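Long-range contacts in DNA-entry nuclease inhibitor (Bacillus subtilis subsp. subtilis, PDB 4MQD), which inhibits the DNA-entry nuclease and plays a part in the competence of the cells for transformation: residues A[60-65]-A[128-133]; A[22-27]-A[83-88]. All coordinates share one frame; numbering follows the deposited sequence.

Overall arrangement
The chain runs through strand 6-14 before strand 19-24, whose end and following turn supply the first half of interaction 2. Strand 59-66 comes next and gives the first half of interaction 1. Strand 77-85 then returns to residues 22-27, where interaction 2 closes a loop of 55 residues, and strand 127-134 returns to residues 60-65, where interaction 1 closes one of 62. The two closures therefore cross rather than nest. Interaction 1 joins neighbouring strands inside the mixed sheet; interaction 2 ties that sheet's outermost strand 77-85 to the antiparallel sheet. Their centres lie 16 Å apart and their nearest atoms about 5 Å, without touching.

Interaction 1: A[60-65]-A[128-133]; sequences AFILFR and YIIDAV
F64 and I130 sit side by side on one face of the parallel strand pair 60-65 and 128-133 of the five-stranded mixed sheet, two strands running 4.6 Å apart at closest approach and 15° from parallel. CG of F64 is anti to the backbone N (chi1 -163°), and from there the ring reaches toward I130, its CE1 lying 3.5 Å from I130 CG2. The carbonyl O of I130 lies over one face of this ring. Next along the same face of the sheet, I62 CG2 meets I130 CD1 at 3.7 Å, while I62 CD1 packs on CB of Y128; A60 CB reaches the Y128 ring at its edge. From the other sheet, I92 of strand 90-93 packs on I62, F64 and I130, and I90 on F64. L63, I129 and R65 occupy the opposite face, where L63 CB lies beside I129 CG1. Five backbone hydrogen bonds stitch the strands together, from Y128 N to F61 O at one end to A132 N to R65 O at the other. The R65 side chain runs extended from CG to NE and lays its guanidinium over I129, whose CG2 sits 3.9 Å above the plane, offset toward the rim.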
loop_
_atom_site.group_PDB
_atom_site.type_symbol
_atom_site.label_atom_id
_atom_site.label_comp_id
_atom_site.label_asym_id
_atom_site.label_seq_id
_atom_site.Cartn_x
_atom_site.Cartn_y
_atom_site.Cartn_z
ATOM N N ALA A 60 4.831 17.231 -8.679
ATOM C CA ALA A 60 4.546 16.063 -7.854
ATOM C C ALA A 60 3.892 16.480 -6.544
ATOM O O ALA A 60 3.899 17.658 -6.184
ATOM C CB ALA A 60 5.828 15.297 -7.578
ATOM N N PHE A 61 3.326 15.505 -5.838
ATOM C CA PHE A 61 2.746 15.734 -4.519
ATOM C C PHE A 61 3.584 15.041 -3.451
ATOM O O PHE A 61 3.970 13.882 -3.613
ATOM C CB PHE A 61 1.301 15.229 -4.465
ATOM C CG PHE A 61 0.326 16.116 -5.182
ATOM C CD1 PHE A 61 -0.183 17.252 -4.565
ATOM C CD2 PHE A 61 -0.082 15.821 -6.475
ATOM C CE1 PHE A 61 -1.080 18.077 -5.222
ATOM C CE2 PHE A 61 -0.982 16.641 -7.139
ATOM C CZ PHE A 61 -1.481 17.769 -6.511
ATOM N N ILE A 62 3.870 15.766 -2.373
ATOM C CA ILE A 62 4.570 15.222 -1.216
ATOM C C ILE A 62 3.554 14.970 -0.107
ATOM O O ILE A 62 2.892 15.903 0.345
ATOM C CB ILE A 62 5.643 16.203 -0.689
ATOM C CG1 ILE A 62 6.632 16.585 -1.803
ATOM C CG2 ILE A 62 6.365 15.615 0.519
ATOM C CD1 ILE A 62 7.449 15.433 -2.356
ATOM N N LEU A 63 3.428 13.713 0.315
ATOM C CA LEU A 63 2.578 13.342 1.452
ATOM C C LEU A 63 3.457 12.998 2.642
ATOM O O LEU A 63 4.024 11.905 2.706
ATOM C CB LEU A 63 1.687 12.143 1.109
ATOM C CG LEU A 63 0.323 12.462 0.501
ATOM C CD1 LEU A 63 0.479 13.291 -0.765
ATOM C CD2 LEU A 63 -0.444 11.176 0.222
ATOM N N PHE A 64 3.576 13.930 3.582
ATOM C CA PHE A 64 4.384 13.697 4.772
ATOM C C PHE A 64 3.520 13.137 5.894
ATOM O O PHE A 64 2.395 13.596 6.103
ATOM C CB PHE A 64 5.079 14.977 5.229
ATOM C CG PHE A 64 6.216 14.729 6.174
ATOM C CD1 PHE A 64 7.453 14.325 5.695
ATOM C CD2 PHE A 64 6.046 14.873 7.544
ATOM C CE1 PHE A 64 8.502 14.080 6.563
ATOM C CE2 PHE A 64 7.091 14.631 8.418
ATOM C CZ PHE A 64 8.321 14.233 7.926
ATOM N N ARG A 65 4.051 12.144 6.604
ATOM C CA ARG A 65 3.347 11.500 7.712
ATOM C C ARG A 65 4.278 11.250 8.890
ATOM O O ARG A 65 5.481 11.055 8.709
ATOM C CB ARG A 65 2.765 10.162 7.265
ATOM C CG ARG A 65 1.724 10.258 6.166
ATOM C CD ARG A 65 1.290 8.876 5.721
ATOM N NE ARG A 65 0.356 8.938 4.605
ATOM C CZ ARG A 65 -0.148 7.878 3.979
ATOM N NH1 ARG A 65 0.189 6.646 4.348
ATOM N NH2 ARG A 65 -0.995 8.053 2.971
ATOM N N TYR A 128 4.915 11.184 -3.696
ATOM C CA TYR A 128 5.967 10.677 -2.826
ATOM C C TYR A 128 5.498 10.715 -1.377
ATOM O O TYR A 128 5.301 11.789 -0.805
ATOM C CB TYR A 128 7.252 11.475 -3.035
ATOM C CG TYR A 128 7.801 11.289 -4.430
ATOM C CD1 TYR A 128 8.664 10.238 -4.723
ATOM C CD2 TYR A 128 7.424 12.138 -5.468
ATOM C CE1 TYR A 128 9.154 10.049 -6.006
ATOM C CE2 TYR A 128 7.909 11.955 -6.755
ATOM C CZ TYR A 128 8.773 10.911 -7.016
ATOM O OH TYR A 128 9.257 10.723 -8.287
ATOM N N ILE A 129 5.289 9.530 -0.808
ATOM C CA ILE A 129 4.810 9.395 0.563
ATOM C C ILE A 129 6.015 9.258 1.480
ATOM O O ILE A 129 6.858 8.383 1.275
ATOM C CB ILE A 129 3.880 8.175 0.736
ATOM C CG1 ILE A 129 2.683 8.279 -0.220
ATOM C CG2 ILE A 129 3.403 8.067 2.182
ATOM C CD1 ILE A 129 1.791 7.055 -0.235
ATOM N N ILE A 130 6.089 10.129 2.483
ATOM C CA ILE A 130 7.223 10.171 3.399
ATOM C C ILE A 130 6.737 9.969 4.835
ATOM O O ILE A 130 6.075 10.843 5.398
ATOM C CB ILE A 130 7.984 11.507 3.274
ATOM C CG1 ILE A 130 8.430 11.728 1.822
ATOM C CG2 ILE A 130 9.192 11.523 4.203
ATOM C CD1 ILE A 130 8.936 13.124 1.534
ATOM N N ASP A 131 7.067 8.816 5.416
ATOM C CA ASP A 131 6.654 8.479 6.778
ATOM C C ASP A 131 7.854 8.507 7.722
ATOM O O ASP A 131 8.795 7.719 7.573
ATOM C CB ASP A 131 5.985 7.098 6.807
ATOM C CG ASP A 131 5.411 6.734 8.182
ATOM O OD1 ASP A 131 5.067 7.641 8.974
ATOM O OD2 ASP A 131 5.290 5.520 8.462
ATOM N N ALA A 132 7.814 9.428 8.681
ATOM C CA ALA A 132 8.804 9.485 9.747
ATOM C C ALA A 132 8.304 8.644 10.918
ATOM O O ALA A 132 7.314 8.996 11.557
ATOM C CB ALA A 132 9.035 10.925 10.183
ATOM N N VAL A 133 8.984 7.530 11.183
ATOM C CA VAL A 133 8.645 6.659 12.307
ATOM C C VAL A 133 9.621 6.915 13.453
ATOM O O VAL A 133 10.831 6.804 13.272
ATOM C CB VAL A 133 8.699 5.173 11.906
ATOM C CG1 VAL A 133 8.306 4.284 13.083
ATOM C CG2 VAL A 133 7.793 4.917 10.707
#

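Interaction 2: A[22-27]-A[83-88]; sequences VFQKDS and FHVTEN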
loop_
_atom_site.group_PDB
_atom_site.type_symbol
_atom_site.label_atom_id
_atom_site.label_comp_id
_atom_site.label_asym_id
_atom_site.label_seq_id
_atom_site.Cartn_x
_atom_site.Cartn_y
_atom_site.Cartn_z
ATOM N N VAL A 22 15.138 16.315 1.960
ATOM C CA VAL A 22 14.642 16.537 3.312
ATOM C C VAL A 22 15.818 17.003 4.160
ATOM O O VAL A 22 16.844 16.322 4.215
ATOM C CB VAL A 22 14.062 15.240 3.915
ATOM C CG1 VAL A 22 13.495 15.496 5.307
ATOM C CG2 VAL A 22 13.005 14.648 2.987
ATOM N N PHE A 23 15.678 18.155 4.812
ATOM C CA PHE A 23 16.787 18.735 5.577
ATOM C C PHE A 23 16.343 19.512 6.814
ATOM O O PHE A 23 15.155 19.777 7.012
ATOM C CB PHE A 23 17.661 19.612 4.670
ATOM C CG PHE A 23 16.917 20.719 3.974
ATOM C CD1 PHE A 23 16.149 20.457 2.846
ATOM C CD2 PHE A 23 17.013 22.029 4.423
ATOM C CE1 PHE A 23 15.475 21.476 2.193
ATOM C CE2 PHE A 23 16.342 23.052 3.774
ATOM C CZ PHE A 23 15.573 22.775 2.657
ATOM N N GLN A 24 17.321 19.866 7.645
ATOM C CA GLN A 24 17.065 20.516 8.928
ATOM C C GLN A 24 16.527 21.931 8.733
ATOM O O GLN A 24 16.789 22.566 7.711
ATOM C CB GLN A 24 18.342 20.561 9.778
ATOM C CG GLN A 24 19.032 19.217 9.992
ATOM C CD GLN A 24 18.114 18.149 10.566
ATOM O OE1 GLN A 24 17.338 18.409 11.486
ATOM N NE2 GLN A 24 18.210 16.936 10.031
ATOM N N LYS A 25 15.782 22.410 9.727
ATOM C CA LYS A 25 15.131 23.726 9.676
ATOM C C LYS A 25 16.086 24.852 9.271
ATOM O O LYS A 25 15.732 25.706 8.455
ATOM C CB LYS A 25 14.504 24.066 11.036
ATOM C CG LYS A 25 13.579 25.278 11.015
ATOM C CD LYS A 25 13.630 26.077 12.312
ATOM C CE LYS A 25 12.892 25.386 13.447
ATOM N NZ LYS A 25 11.414 25.406 13.270
ATOM N N ASP A 26 17.287 24.853 9.847
ATOM C CA ASP A 26 18.254 25.927 9.628
ATOM C C ASP A 26 19.547 25.394 9.014
ATOM O O ASP A 26 20.620 25.490 9.610
ATOM C CB ASP A 26 18.536 26.652 10.946
ATOM C CG ASP A 26 17.278 27.241 11.568
ATOM O OD1 ASP A 26 16.463 27.831 10.826
ATOM O OD2 ASP A 26 17.104 27.114 12.799
ATOM N N SER A 27 19.429 24.833 7.813
ATOM C CA SER A 27 20.582 24.341 7.063
ATOM C C SER A 27 20.352 24.495 5.562
ATOM O O SER A 27 19.209 24.524 5.101
ATOM C CB SER A 27 20.867 22.876 7.408
ATOM O OG SER A 27 19.832 22.023 6.950
ATOM N N PHE A 83 17.252 8.970 10.141
ATOM C CA PHE A 83 17.229 10.424 10.029
ATOM C C PHE A 83 17.078 11.081 11.395
ATOM O O PHE A 83 16.127 10.803 12.125
ATOM C CB PHE A 83 16.089 10.859 9.108
ATOM C CG PHE A 83 16.054 12.337 8.841
ATOM C CD1 PHE A 83 17.111 12.963 8.193
ATOM C CD2 PHE A 83 14.962 13.100 9.226
ATOM C CE1 PHE A 83 17.082 14.323 7.940
ATOM C CE2 PHE A 83 14.927 14.461 8.975
ATOM C CZ PHE A 83 15.988 15.075 8.332
ATOM N N HIS A 84 18.023 11.954 11.727
ATOM C CA HIS A 84 18.017 12.661 12.999
ATOM C C HIS A 84 17.575 14.099 12.782
ATOM O O HIS A 84 18.081 14.784 11.893
ATOM C CB HIS A 84 19.408 12.633 13.635
ATOM C CG HIS A 84 19.500 13.397 14.918
ATOM N ND1 HIS A 84 19.029 12.900 16.114
ATOM C CD2 HIS A 84 20.005 14.622 15.192
ATOM C CE1 HIS A 84 19.241 13.787 17.071
ATOM N NE2 HIS A 84 19.832 14.841 16.538
ATOM N N VAL A 85 16.625 14.544 13.597
ATOM C CA VAL A 85 16.144 15.918 13.555
ATOM C C VAL A 85 16.842 16.701 14.664
ATOM O O VAL A 85 16.627 16.435 15.847
ATOM C CB VAL A 85 14.614 15.978 13.734
ATOM C CG1 VAL A 85 14.121 17.419 13.730
ATOM C CG2 VAL A 85 13.922 15.174 12.642
ATOM N N THR A 86 17.683 17.656 14.275
ATOM C CA THR A 86 18.490 18.418 15.228
ATOM C C THR A 86 17.654 19.426 16.014
ATOM O O THR A 86 17.815 19.555 17.227
ATOM C CB THR A 86 19.636 19.169 14.521
ATOM O OG1 THR A 86 19.100 20.028 13.509
ATOM C CG2 THR A 86 20.608 18.186 13.887
ATOM N N GLU A 87 16.773 20.138 15.315
ATOM C CA GLU A 87 15.898 21.135 15.934
ATOM C C GLU A 87 14.459 20.923 15.468
ATOM O O GLU A 87 14.227 20.425 14.367
ATOM C CB GLU A 87 16.377 22.548 15.581
ATOM C CG GLU A 87 16.045 23.611 16.620
ATOM C CD GLU A 87 17.013 23.628 17.794
ATOM O OE1 GLU A 87 17.448 22.545 18.243
ATOM O OE2 GLU A 87 17.337 24.734 18.276
ATOM N N ASN A 88 13.499 21.303 16.308
ATOM C CA ASN A 88 12.081 21.059 16.032
ATOM C C ASN A 88 11.628 21.671 14.701
ATOM O O ASN A 88 11.319 22.861 14.629
ATOM C CB ASN A 88 11.218 21.586 17.187
ATOM C CG ASN A 88 9.801 21.041 17.162
ATOM O OD1 ASN A 88 9.320 20.553 16.137
ATOM N ND2 ASN A 88 9.121 21.120 18.301
HETATM O O HOH W 1 16.136 20.894 12.303
#
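Q24 makes this a polar side-chain-to-backbone contact between the two sheets, at the place where strand 19-24 of the antiparallel sheet and strand 77-85 of the mixed sheet both end in turns. The strand axes come no nearer than 8.0 Å, and the side chain of Q24 bridges that distance. A bend at chi2 (-54°) brings CD toward residues 84-86, where the two branches of the amide divide their partners. OE1 accepts from T86 N at 2.9 Å, the donor standing above the amide carbonyl plane, 52° out of it. T86 OG1 lies 3.1 Å from the same Q24 OE1. On the other branch, Q24 NE2 gives a weak, bent bond to H84 O at 2.8 Å and a further hydrogen bond to G48 O. The amide also meets the F83 ring tip to tip, with NE2 of Q24 3.4 Å from CZ of F83 and the two planes 31° apart. A water accepts from both K25 N and E87 N, joining the two turns beside the amide. An alanine at Q24 would probably leave T86 N and H84 O without these partners and open a gap beside the F83 ring. Farther along, K25, its chain bent at chi2, chi3 and chi4, curls to put NZ 2.9 Å from N88 O. Deeper in, V22 CG1 rests 3.9 Å from F83 CZ, adding an apolar touch at the same ring atom that Q24 NE2 approaches. From there the contact runs into the interior between the sheets: V22 also packs on I92 of strand 90-93 and F52 of strand 49-53, while F83 touches I90 and I50 of those same two strands and L111 of strand 107-116.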